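Local coordinates for protein orotidine-5-phosphate decarboxylase/orotate phosphoribosyltransferase, putative (Ompdcase-oprtase, putative) (Leishmania infantum, PDB 3QW3) that probably catalyses the decarboxylation of orotidine 5'-phosphate to UMP, this chain being the decarboxylase domain of a longer, two-activity UMP synthase, at residues G150-Y155 / A159-G164; S211-L216 / N249-A254; R229-A234 / R238-E243. All blocks are in the same frame, centred on the assembly; numbering follows the deposited sequence.

Overall arrangement
All three contacts lie in one TIM barrel: helix 154-163 carries contact 1, helix 208-215 with helix 237-253 contact 2, and helices 229-232 and 237-253 contact 3. Along the chain contact 1 closes first; then come 211-216 of contact 2, both halves of contact 3, and finally 249-254 of contact 2. Contacts 2 and 3 share helix 237-253, and their centres are 20 Å apart. Contact 1 stands about 24 Å from contact 2 and 35 Å from contact 3, centre to centre, the latter across the middle of the chain. Contact 1 borders the second subunit, contact 2 joins two neighbouring outer helices, and contact 3 backs a sulfate-binding turn.

Contact 1. Residues G150-Y155 / A159-G164; sequences GDRYLY and AERAEG. With SO4 (sulfate ion), chain F.
From strand 152-153, R152 runs alongside the first turns of helix 154-163 and meets E160 with the edge of its guanidinium. Two of its N-H groups converge on a single carboxylate oxygen: NE of R152 and OE1 of E160 are 2.8 Å apart, and NH2 of R152 is 2.8 Å from the same OE1. Both bonds are strongly bent and weak, and the two flat groups are turned 48° against each other, so this salt bridge is a skewed fork on one oxygen. The other oxygen, OE2 of E160, is taken by R190, which ties the carboxylate to helix 181-190 as well. With chi1 at 68°, R152 has CG tucked between its backbone N and carbonyl carbon, and a bend at chi2 swings the guanidinium across to the helix.

A sulfate, probably from the crystallisation liquor, sits at another part of that guanidinium's edge. NH2 of R152 points at its O4 over 2.7 Å, nearly straight at 164°, while NH1 adds a weak bond to O4. R161 approaches from the helix on an extended chain and gives NH1 to O3 of the sulfate at 2.8 Å. The anion therefore bridges the two arginines and probably offsets their charge.

Below this group Y155 O accepts the helical bond from A159 N. One face of the helix, with Y155, A159 and A162, packs on strands 129-135 and 172-176, while L154 and R161 touch L147 of the second subunit. Helix 154-163 is the crossover of a beta-alpha-beta unit, linking those two strands of the TIM barrel.

Contact 2. Residues S211-L216 / N249-A254; sequences SLDAGL and NAIRFA
NH1 of R252 is held by two carbonyl oxygens: it is 3.0 Å from OD1 of N249, one turn back on the same helix, and it also donates to A11 O. The bond to N249 comes in off the carbonyl plane, tilted by 33°, and N249 is itself steadied by its ND2, which binds R13 O. NE of R252 goes to G220 O. A bend at chi3, 75°, turns the guanidinium back toward N249, leaving the aliphatic part of the chain to face L216, just past the end of helix 208-215. There CD1 of L216 rests on CG of R252 at 4.1 Å, the two side chains crossing at about a right angle. The arginine thus serves the contact with CG, while its head binds A11 O, G220 O and N249. Between the two segments no hydrogen bond forms.

One turn before L216, L212 meets I251, the neighbour of R252. The CD1 atoms of L212 and I251 lie 3.9 Å apart, and CD1 of L212 sits in the fork between the two branches of I251. The CG2 branch of I251, anti to the backbone N, also reaches CB of L212 at 4.0 Å.

The helices that meet here are successive members of the outer ring of the TIM barrel. Helix 208-215 is the crossover between strands 196-198 and 223-227, and helix 237-253 follows strand 223-227 after the short helix 229-232; L212 and L216 both touch M223 on that strand.

Toward the surface, the carboxylate of D213 skims the same isoleucine, with OD1 of D213 4.2 Å from CG2 of I251. Its stronger tie is elsewhere, in a salt bridge from OD2 to K209.

Contact 3. Residues R229-A234 / R238-E243; sequences RGLARA and RAAAKE. With SO4 (sulfate ion), chain E; SO4 (sulfate ion), chain C.
A leucine methyl presses on the backbone of a helix here: CD2 of L231 lies 3.4 Å from the amide N of A241, closer than it comes to any side chain of segment 238-243. The alanines probably let the methyl come this close. CB of A240 stands 3.7 Å from CD2 of L231, and CB of A241 stands 3.8 Å from it, so the methyl sits over the peptide between the two alanines with one CB to each side of that link. With chi1 at -76°, L231 has CG beside its backbone N, and chi2 at 175° sends CD1 out anti to CA and leaves CD2 as the methyl turned to the helix. L231 also touches V18, and A241 touches L16, so both pack on strand 16-20.

A second, smaller touch joins A234 to A240, with their CB atoms 3.9 Å apart. A240 therefore meets segment 229-234 twice, through L231 and through A234, which lies just beyond the end of the short helix. No hydrogen bond spans the segments; the touching is van der Waals.

R238 turns away from the joint, its chain bent at chi3, and offers its edge to one sulfate, with NH1 of R238 weakly bonded to O1 at 2.7 Å. At the start of helix 229-232 another sulfate, probably also from the crystallisation liquor, is held by backbone amides: R229 N is 2.9 Å from its O3, G230 N is 3.1 Å from its O4, and S228 N adds a third bond. The helix end would probably favour an anion there. Such a cradle of amides resembles the phosphate-binding site of the phosphate-binding TIM barrels, at the start of the short helix after the eighth strand, here 223-227; the sulfate probably marks where the substrate's phosphate would sit.

Contact 1. Residues G150-Y155 / A159-G164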
loop_
_atom_site.group_PDB
_atom_site.type_symbol
_atom_site.label_atom_id
_atom_site.label_comp_id
_atom_site.label_asym_id
_atom_site.label_seq_id
_atom_site.Cartn_x
_atom_site.Cartn_y
_atom_site.Cartn_z
ATOM N N GLY A 150 -15.494 -12.766 -16.278
ATOM C CA GLY A 150 -16.791 -12.949 -16.930
ATOM C C GLY A 150 -16.922 -12.032 -18.132
ATOM O O GLY A 150 -16.113 -12.094 -19.056
ATOM N N ASP A 151 -17.932 -11.164 -18.105
ATOM C CA ASP A 151 -18.174 -10.233 -19.203
ATOM C C ASP A 151 -17.729 -8.808 -18.875
ATOM O O ASP A 151 -18.250 -7.846 -19.440
ATOM N N ARG A 152 -16.764 -8.674 -17.967
ATOM C CA ARG A 152 -16.252 -7.352 -17.588
ATOM C C ARG A 152 -14.791 -7.382 -17.147
ATOM O O ARG A 152 -14.231 -8.447 -16.903
ATOM C CB ARG A 152 -17.142 -6.714 -16.510
ATOM C CG ARG A 152 -17.106 -7.397 -15.160
ATOM C CD ARG A 152 -18.474 -7.350 -14.504
ATOM N NE ARG A 152 -18.393 -7.514 -13.054
ATOM C CZ ARG A 152 -18.303 -8.681 -12.420
ATOM N NH1 ARG A 152 -18.278 -9.820 -13.096
ATOM N NH2 ARG A 152 -18.234 -8.704 -11.097
ATOM N N TYR A 153 -14.182 -6.204 -17.061
ATOM C CA TYR A 153 -12.802 -6.075 -16.615
ATOM C C TYR A 153 -12.724 -6.145 -15.093
ATOM O O TYR A 153 -13.702 -5.844 -14.403
ATOM C CB TYR A 153 -12.212 -4.751 -17.100
ATOM C CG TYR A 153 -12.137 -4.623 -18.603
ATOM C CD1 TYR A 153 -11.190 -5.340 -19.332
ATOM C CD2 TYR A 153 -13.010 -3.785 -19.295
ATOM C CE1 TYR A 153 -11.113 -5.228 -20.715
ATOM C CE2 TYR A 153 -12.944 -3.665 -20.684
ATOM C CZ TYR A 153 -11.991 -4.388 -21.383
ATOM O OH TYR A 153 -11.909 -4.281 -22.753
ATOM N N LEU A 154 -11.562 -6.537 -14.572
ATOM C CA LEU A 154 -11.356 -6.562 -13.120
ATOM C C LEU A 154 -11.700 -5.215 -12.482
ATOM O O LEU A 154 -12.290 -5.169 -11.400
ATOM C CB LEU A 154 -9.921 -6.977 -12.749
ATOM C CG LEU A 154 -9.579 -6.952 -11.246
ATOM C CD1 LEU A 154 -10.359 -8.019 -10.478
ATOM C CD2 LEU A 154 -8.083 -7.092 -10.974
ATOM N N TYR A 155 -11.346 -4.119 -13.152
ATOM C CA TYR A 155 -11.622 -2.799 -12.579
ATOM C C TYR A 155 -13.115 -2.506 -12.446
ATOM O O TYR A 155 -13.538 -1.823 -11.515
ATOM C CB TYR A 155 -10.865 -1.674 -13.303
ATOM C CG TYR A 155 -11.309 -1.349 -14.717
ATOM C CD1 TYR A 155 -10.588 -1.811 -15.812
ATOM C CD2 TYR A 155 -12.418 -0.532 -14.954
ATOM C CE1 TYR A 155 -10.968 -1.494 -17.110
ATOM C CE2 TYR A 155 -12.811 -0.211 -16.248
ATOM C CZ TYR A 155 -12.078 -0.698 -17.322
ATOM O OH TYR A 155 -12.445 -0.390 -18.610
ATOM N N ALA A 159 -15.213 -1.669 -9.030
ATOM C CA ALA A 159 -16.198 -0.583 -8.993
ATOM C C ALA A 159 -17.551 -1.040 -8.442
ATOM O O ALA A 159 -18.161 -0.337 -7.633
ATOM C CB ALA A 159 -16.354 0.049 -10.380
ATOM N N GLU A 160 -18.002 -2.221 -8.866
ATOM C CA GLU A 160 -19.270 -2.797 -8.392
ATOM C C GLU A 160 -19.252 -3.075 -6.894
ATOM O O GLU A 160 -20.199 -2.737 -6.172
ATOM C CB GLU A 160 -19.586 -4.099 -9.137
ATOM C CG GLU A 160 -19.962 -3.936 -10.591
ATOM C CD GLU A 160 -20.354 -5.262 -11.226
ATOM O OE1 GLU A 160 -19.708 -6.289 -10.925
ATOM O OE2 GLU A 160 -21.314 -5.283 -12.021
ATOM N N ARG A 161 -18.169 -3.697 -6.427
ATOM C CA ARG A 161 -17.983 -3.954 -5.005
ATOM C C ARG A 161 -18.030 -2.664 -4.202
ATOM O O ARG A 161 -18.667 -2.597 -3.154
ATOM C CB ARG A 161 -16.647 -4.652 -4.768
ATOM C CG ARG A 161 -16.752 -6.148 -4.651
ATOM C CD ARG A 161 -15.430 -6.805 -4.983
ATOM N NE ARG A 161 -15.549 -8.260 -4.995
ATOM C CZ ARG A 161 -15.998 -8.979 -6.021
ATOM N NH1 ARG A 161 -16.388 -8.393 -7.147
ATOM N NH2 ARG A 161 -16.059 -10.296 -5.913
ATOM N N ALA A 162 -17.344 -1.641 -4.711
ATOM C CA ALA A 162 -17.233 -0.369 -4.024
ATOM C C ALA A 162 -18.583 0.334 -3.903
ATOM O O ALA A 162 -18.925 0.817 -2.829
ATOM C CB ALA A 162 -16.216 0.523 -4.725
ATOM N N GLU A 163 -19.341 0.379 -5.000
ATOM C CA GLU A 163 -20.681 0.982 -5.003
ATOM C C GLU A 163 -21.661 0.140 -4.184
ATOM O O GLU A 163 -22.569 0.678 -3.545
ATOM C CB GLU A 163 -21.188 1.146 -6.445
ATOM C CG GLU A 163 -22.599 1.745 -6.600
ATOM C CD GLU A 163 -22.660 3.264 -6.449
ATOM O OE1 GLU A 163 -21.758 3.978 -6.933
ATOM O OE2 GLU A 163 -23.641 3.755 -5.854
ATOM N N GLY A 164 -21.453 -1.177 -4.200
ATOM C CA GLY A 164 -22.330 -2.130 -3.525
ATOM C C GLY A 164 -21.917 -2.446 -2.095
ATOM O O GLY A 164 -22.027 -1.595 -1.222
HETATM S S SO4 F . -18.528 -11.381 -8.629
HETATM O O1 SO4 F . -18.636 -12.807 -8.335
HETATM O O2 SO4 F . -19.707 -10.684 -8.119
HETATM O O3 SO4 F . -17.341 -10.849 -7.979
HETATM O O4 SO4 F . -18.410 -11.185 -10.072
#

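Contact 2. Residues S211-L216 / N249-A254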
loop_
_atom_site.group_PDB
_atom_site.type_symbol
_atom_site.label_atom_id
_atom_site.label_comp_id
_atom_site.label_asym_id
_atom_site.label_seq_id
_atom_site.Cartn_x
_atom_site.Cartn_y
_atom_site.Cartn_z
ATOM N N SER A 211 -12.985 13.472 -19.885
ATOM C CA SER A 211 -13.000 12.883 -18.544
ATOM C C SER A 211 -14.247 13.289 -17.766
ATOM O O SER A 211 -14.920 12.443 -17.176
ATOM C CB SER A 211 -11.744 13.282 -17.761
ATOM O OG SER A 211 -10.573 12.899 -18.462
ATOM N N LEU A 212 -14.553 14.586 -17.781
ATOM C CA LEU A 212 -15.725 15.108 -17.081
ATOM C C LEU A 212 -17.027 14.592 -17.680
ATOM O O LEU A 212 -17.940 14.213 -16.953
ATOM C CB LEU A 212 -15.698 16.642 -17.038
ATOM C CG LEU A 212 -14.633 17.240 -16.109
ATOM C CD1 LEU A 212 -14.372 18.714 -16.415
ATOM C CD2 LEU A 212 -15.009 17.046 -14.640
ATOM N N ASP A 213 -17.107 14.568 -19.008
ATOM C CA ASP A 213 -18.279 14.019 -19.689
ATOM C C ASP A 213 -18.538 12.561 -19.310
ATOM O O ASP A 213 -19.684 12.153 -19.133
ATOM C CB ASP A 213 -18.126 14.150 -21.207
ATOM C CG ASP A 213 -18.347 15.569 -21.695
ATOM O OD1 ASP A 213 -18.688 16.456 -20.881
ATOM O OD2 ASP A 213 -18.178 15.795 -22.910
ATOM N N ALA A 214 -17.464 11.789 -19.172
ATOM C CA ALA A 214 -17.577 10.370 -18.854
ATOM C C ALA A 214 -17.859 10.128 -17.377
ATOM O O ALA A 214 -18.628 9.228 -17.031
ATOM C CB ALA A 214 -16.316 9.634 -19.273
ATOM N N GLY A 215 -17.245 10.939 -16.517
ATOM C CA GLY A 215 -17.200 10.653 -15.084
ATOM C C GLY A 215 -18.108 11.433 -14.153
ATOM O O GLY A 215 -18.356 10.988 -13.027
ATOM N N LEU A 216 -18.594 12.599 -14.584
ATOM C CA LEU A 216 -19.505 13.376 -13.735
ATOM C C LEU A 216 -20.824 12.646 -13.474
ATOM O O LEU A 216 -21.339 11.935 -14.342
ATOM C CB LEU A 216 -19.781 14.763 -14.326
ATOM C CG LEU A 216 -18.661 15.806 -14.246
ATOM C CD1 LEU A 216 -19.025 17.043 -15.060
ATOM C CD2 LEU A 216 -18.340 16.193 -12.799
ATOM N N ASN A 249 -15.542 24.155 -14.085
ATOM C CA ASN A 249 -16.892 24.657 -13.834
ATOM C C ASN A 249 -17.658 25.013 -15.105
ATOM O O ASN A 249 -18.853 24.770 -15.188
ATOM C CB ASN A 249 -16.871 25.856 -12.883
ATOM C CG ASN A 249 -16.565 25.462 -11.439
ATOM O OD1 ASN A 249 -16.639 24.280 -11.062
ATOM N ND2 ASN A 249 -16.240 26.454 -10.623
ATOM N N ALA A 250 -16.973 25.597 -16.086
ATOM C CA ALA A 250 -17.612 25.928 -17.362
ATOM C C ALA A 250 -18.178 24.677 -18.041
ATOM O O ALA A 250 -19.273 24.709 -18.608
ATOM C CB ALA A 250 -16.627 26.663 -18.285
ATOM N N ILE A 251 -17.441 23.568 -17.955
ATOM C CA ILE A 251 -17.905 22.283 -18.477
ATOM C C ILE A 251 -19.102 21.759 -17.664
ATOM O O ILE A 251 -20.098 21.313 -18.238
ATOM C CB ILE A 251 -16.744 21.250 -18.567
ATOM C CG1 ILE A 251 -15.709 21.710 -19.609
ATOM C CG2 ILE A 251 -17.260 19.849 -18.926
ATOM C CD1 ILE A 251 -14.322 21.070 -19.466
ATOM N N ARG A 252 -19.016 21.846 -16.339
ATOM C CA ARG A 252 -20.120 21.449 -15.463
ATOM C C ARG A 252 -21.399 22.244 -15.766
ATOM O O ARG A 252 -22.488 21.671 -15.808
ATOM C CB ARG A 252 -19.752 21.642 -13.981
ATOM C CG ARG A 252 -18.563 20.824 -13.457
ATOM C CD ARG A 252 -18.132 21.344 -12.084
ATOM N NE ARG A 252 -19.070 20.941 -11.035
ATOM C CZ ARG A 252 -19.071 21.402 -9.788
ATOM N NH1 ARG A 252 -18.192 22.320 -9.386
ATOM N NH2 ARG A 252 -19.971 20.942 -8.928
ATOM N N PHE A 253 -21.258 23.558 -15.966
ATOM C CA PHE A 253 -22.409 24.452 -16.195
ATOM C C PHE A 253 -23.119 24.168 -17.520
ATOM O O PHE A 253 -24.341 24.313 -17.624
ATOM C CB PHE A 253 -21.970 25.926 -16.218
ATOM C CG PHE A 253 -21.668 26.525 -14.865
ATOM C CD1 PHE A 253 -22.466 26.260 -13.758
ATOM C CD2 PHE A 253 -20.599 27.404 -14.720
ATOM C CE1 PHE A 253 -22.188 26.847 -12.523
ATOM C CE2 PHE A 253 -20.307 27.990 -13.485
ATOM C CZ PHE A 253 -21.107 27.707 -12.388
ATOM N N ALA A 254 -22.338 23.796 -18.533
ATOM C CA ALA A 254 -22.849 23.594 -19.889
ATOM C C ALA A 254 -23.878 22.472 -19.931
ATOM O O ALA A 254 -23.707 21.443 -19.271
ATOM C CB ALA A 254 -21.700 23.312 -20.855
#

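Contact 3. Residues R229-A234 / R238-E243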
loop_
_atom_site.group_PDB
_atom_site.type_symbol
_atom_site.label_atom_id
_atom_site.label_comp_id
_atom_site.label_asym_id
_atom_site.label_seq_id
_atom_site.Cartn_x
_atom_site.Cartn_y
_atom_site.Cartn_z
ATOM N N ARG A 229 1.968 18.474 -11.071
ATOM C CA ARG A 229 2.994 19.210 -11.820
ATOM C C ARG A 229 2.453 20.422 -12.573
ATOM O O ARG A 229 3.100 21.472 -12.612
ATOM N N GLY A 230 1.265 20.272 -13.156
ATOM C CA GLY A 230 0.599 21.357 -13.884
ATOM C C GLY A 230 0.368 22.623 -13.071
ATOM O O GLY A 230 0.197 23.707 -13.641
ATOM N N LEU A 231 0.362 22.486 -11.745
ATOM C CA LEU A 231 0.209 23.623 -10.834
ATOM C C LEU A 231 1.519 24.017 -10.173
ATOM O O LEU A 231 1.925 25.177 -10.235
ATOM C CB LEU A 231 -0.826 23.323 -9.741
ATOM C CG LEU A 231 -2.311 23.359 -10.081
ATOM C CD1 LEU A 231 -3.129 22.910 -8.880
ATOM C CD2 LEU A 231 -2.715 24.755 -10.506
ATOM N N ALA A 232 2.171 23.046 -9.531
ATOM C CA ALA A 232 3.385 23.303 -8.761
ATOM C C ALA A 232 4.497 23.890 -9.627
ATOM O O ALA A 232 5.277 24.723 -9.161
ATOM C CB ALA A 232 3.855 22.030 -8.057
ATOM N N ARG A 233 4.547 23.470 -10.888
ATOM C CA ARG A 233 5.598 23.911 -11.806
ATOM C C ARG A 233 5.136 24.961 -12.824
ATOM O O ARG A 233 5.894 25.337 -13.722
ATOM C CB ARG A 233 6.258 22.709 -12.498
ATOM C CG ARG A 233 6.983 21.767 -11.529
ATOM C CD ARG A 233 8.133 21.019 -12.195
ATOM N NE ARG A 233 7.670 19.929 -13.052
ATOM N N ALA A 234 3.900 25.434 -12.686
ATOM C CA ALA A 234 3.415 26.541 -13.511
ATOM C C ALA A 234 4.114 27.834 -13.093
ATOM O O ALA A 234 4.403 28.032 -11.913
ATOM C CB ALA A 234 1.904 26.687 -13.381
ATOM N N ARG A 238 -1.028 30.413 -8.853
ATOM C CA ARG A 238 -2.285 31.072 -8.487
ATOM C C ARG A 238 -3.220 31.197 -9.696
ATOM O O ARG A 238 -4.380 30.781 -9.635
ATOM C CB ARG A 238 -2.021 32.439 -7.836
ATOM C CG ARG A 238 -3.279 33.204 -7.446
ATOM C CD ARG A 238 -2.958 34.416 -6.574
ATOM N NE ARG A 238 -3.402 34.237 -5.188
ATOM C CZ ARG A 238 -2.598 34.164 -4.128
ATOM N NH1 ARG A 238 -1.282 34.251 -4.262
ATOM N NH2 ARG A 238 -3.117 34.002 -2.923
ATOM N N ALA A 239 -2.704 31.746 -10.794
ATOM C CA ALA A 239 -3.486 31.908 -12.018
ATOM C C ALA A 239 -3.844 30.564 -12.640
ATOM O O ALA A 239 -4.919 30.412 -13.225
ATOM C CB ALA A 239 -2.741 32.784 -13.031
ATOM N N ALA A 240 -2.936 29.598 -12.506
ATOM C CA ALA A 240 -3.142 28.250 -13.025
ATOM C C ALA A 240 -4.320 27.559 -12.347
ATOM O O ALA A 240 -5.135 26.924 -13.012
ATOM C CB ALA A 240 -1.868 27.413 -12.861
ATOM N N ALA A 241 -4.400 27.684 -11.027
ATOM C CA ALA A 241 -5.469 27.047 -10.267
ATOM C C ALA A 241 -6.802 27.708 -10.584
ATOM O O ALA A 241 -7.811 27.028 -10.760
ATOM C CB ALA A 241 -5.172 27.093 -8.773
ATOM N N LYS A 242 -6.791 29.038 -10.670
ATOM C CA LYS A 242 -7.984 29.789 -11.046
ATOM C C LYS A 242 -8.500 29.316 -12.403
ATOM O O LYS A 242 -9.680 28.997 -12.539
ATOM C CB LYS A 242 -7.696 31.295 -11.058
ATOM C CG LYS A 242 -8.911 32.169 -11.373
ATOM C CD LYS A 242 -8.559 33.656 -11.273
ATOM C CE LYS A 242 -9.802 34.549 -11.345
ATOM N NZ LYS A 242 -10.443 34.544 -12.695
ATOM N N GLU A 243 -7.609 29.248 -13.394
ATOM C CA GLU A 243 -7.986 28.838 -14.749
ATOM C C GLU A 243 -8.532 27.409 -14.809
ATOM O O GLU A 243 -9.555 27.167 -15.446
ATOM C CB GLU A 243 -6.815 29.018 -15.724
ATOM C CG GLU A 243 -7.087 28.511 -17.146
ATOM C CD GLU A 243 -6.007 28.910 -18.137
ATOM O OE1 GLU A 243 -5.888 28.248 -19.194
ATOM O OE2 GLU A 243 -5.280 29.889 -17.870
HETATM S S SO4 E . 0.190 16.072 -13.061
HETATM O O1 SO4 E . 0.174 15.057 -14.112
HETATM O O2 SO4 E . -1.051 15.988 -12.295
HETATM O O3 SO4 E . 1.331 15.842 -12.177
HETATM O O4 SO4 E . 0.295 17.402 -13.662
HETATM S S SO4 C . 1.579 34.779 -5.339
HETATM O O1 SO4 C . 0.556 34.281 -6.255
HETATM O O2 SO4 C . 1.411 36.220 -5.159
HETATM O O3 SO4 C . 1.446 34.117 -4.044
HETATM O O4 SO4 C . 2.900 34.501 -5.895
#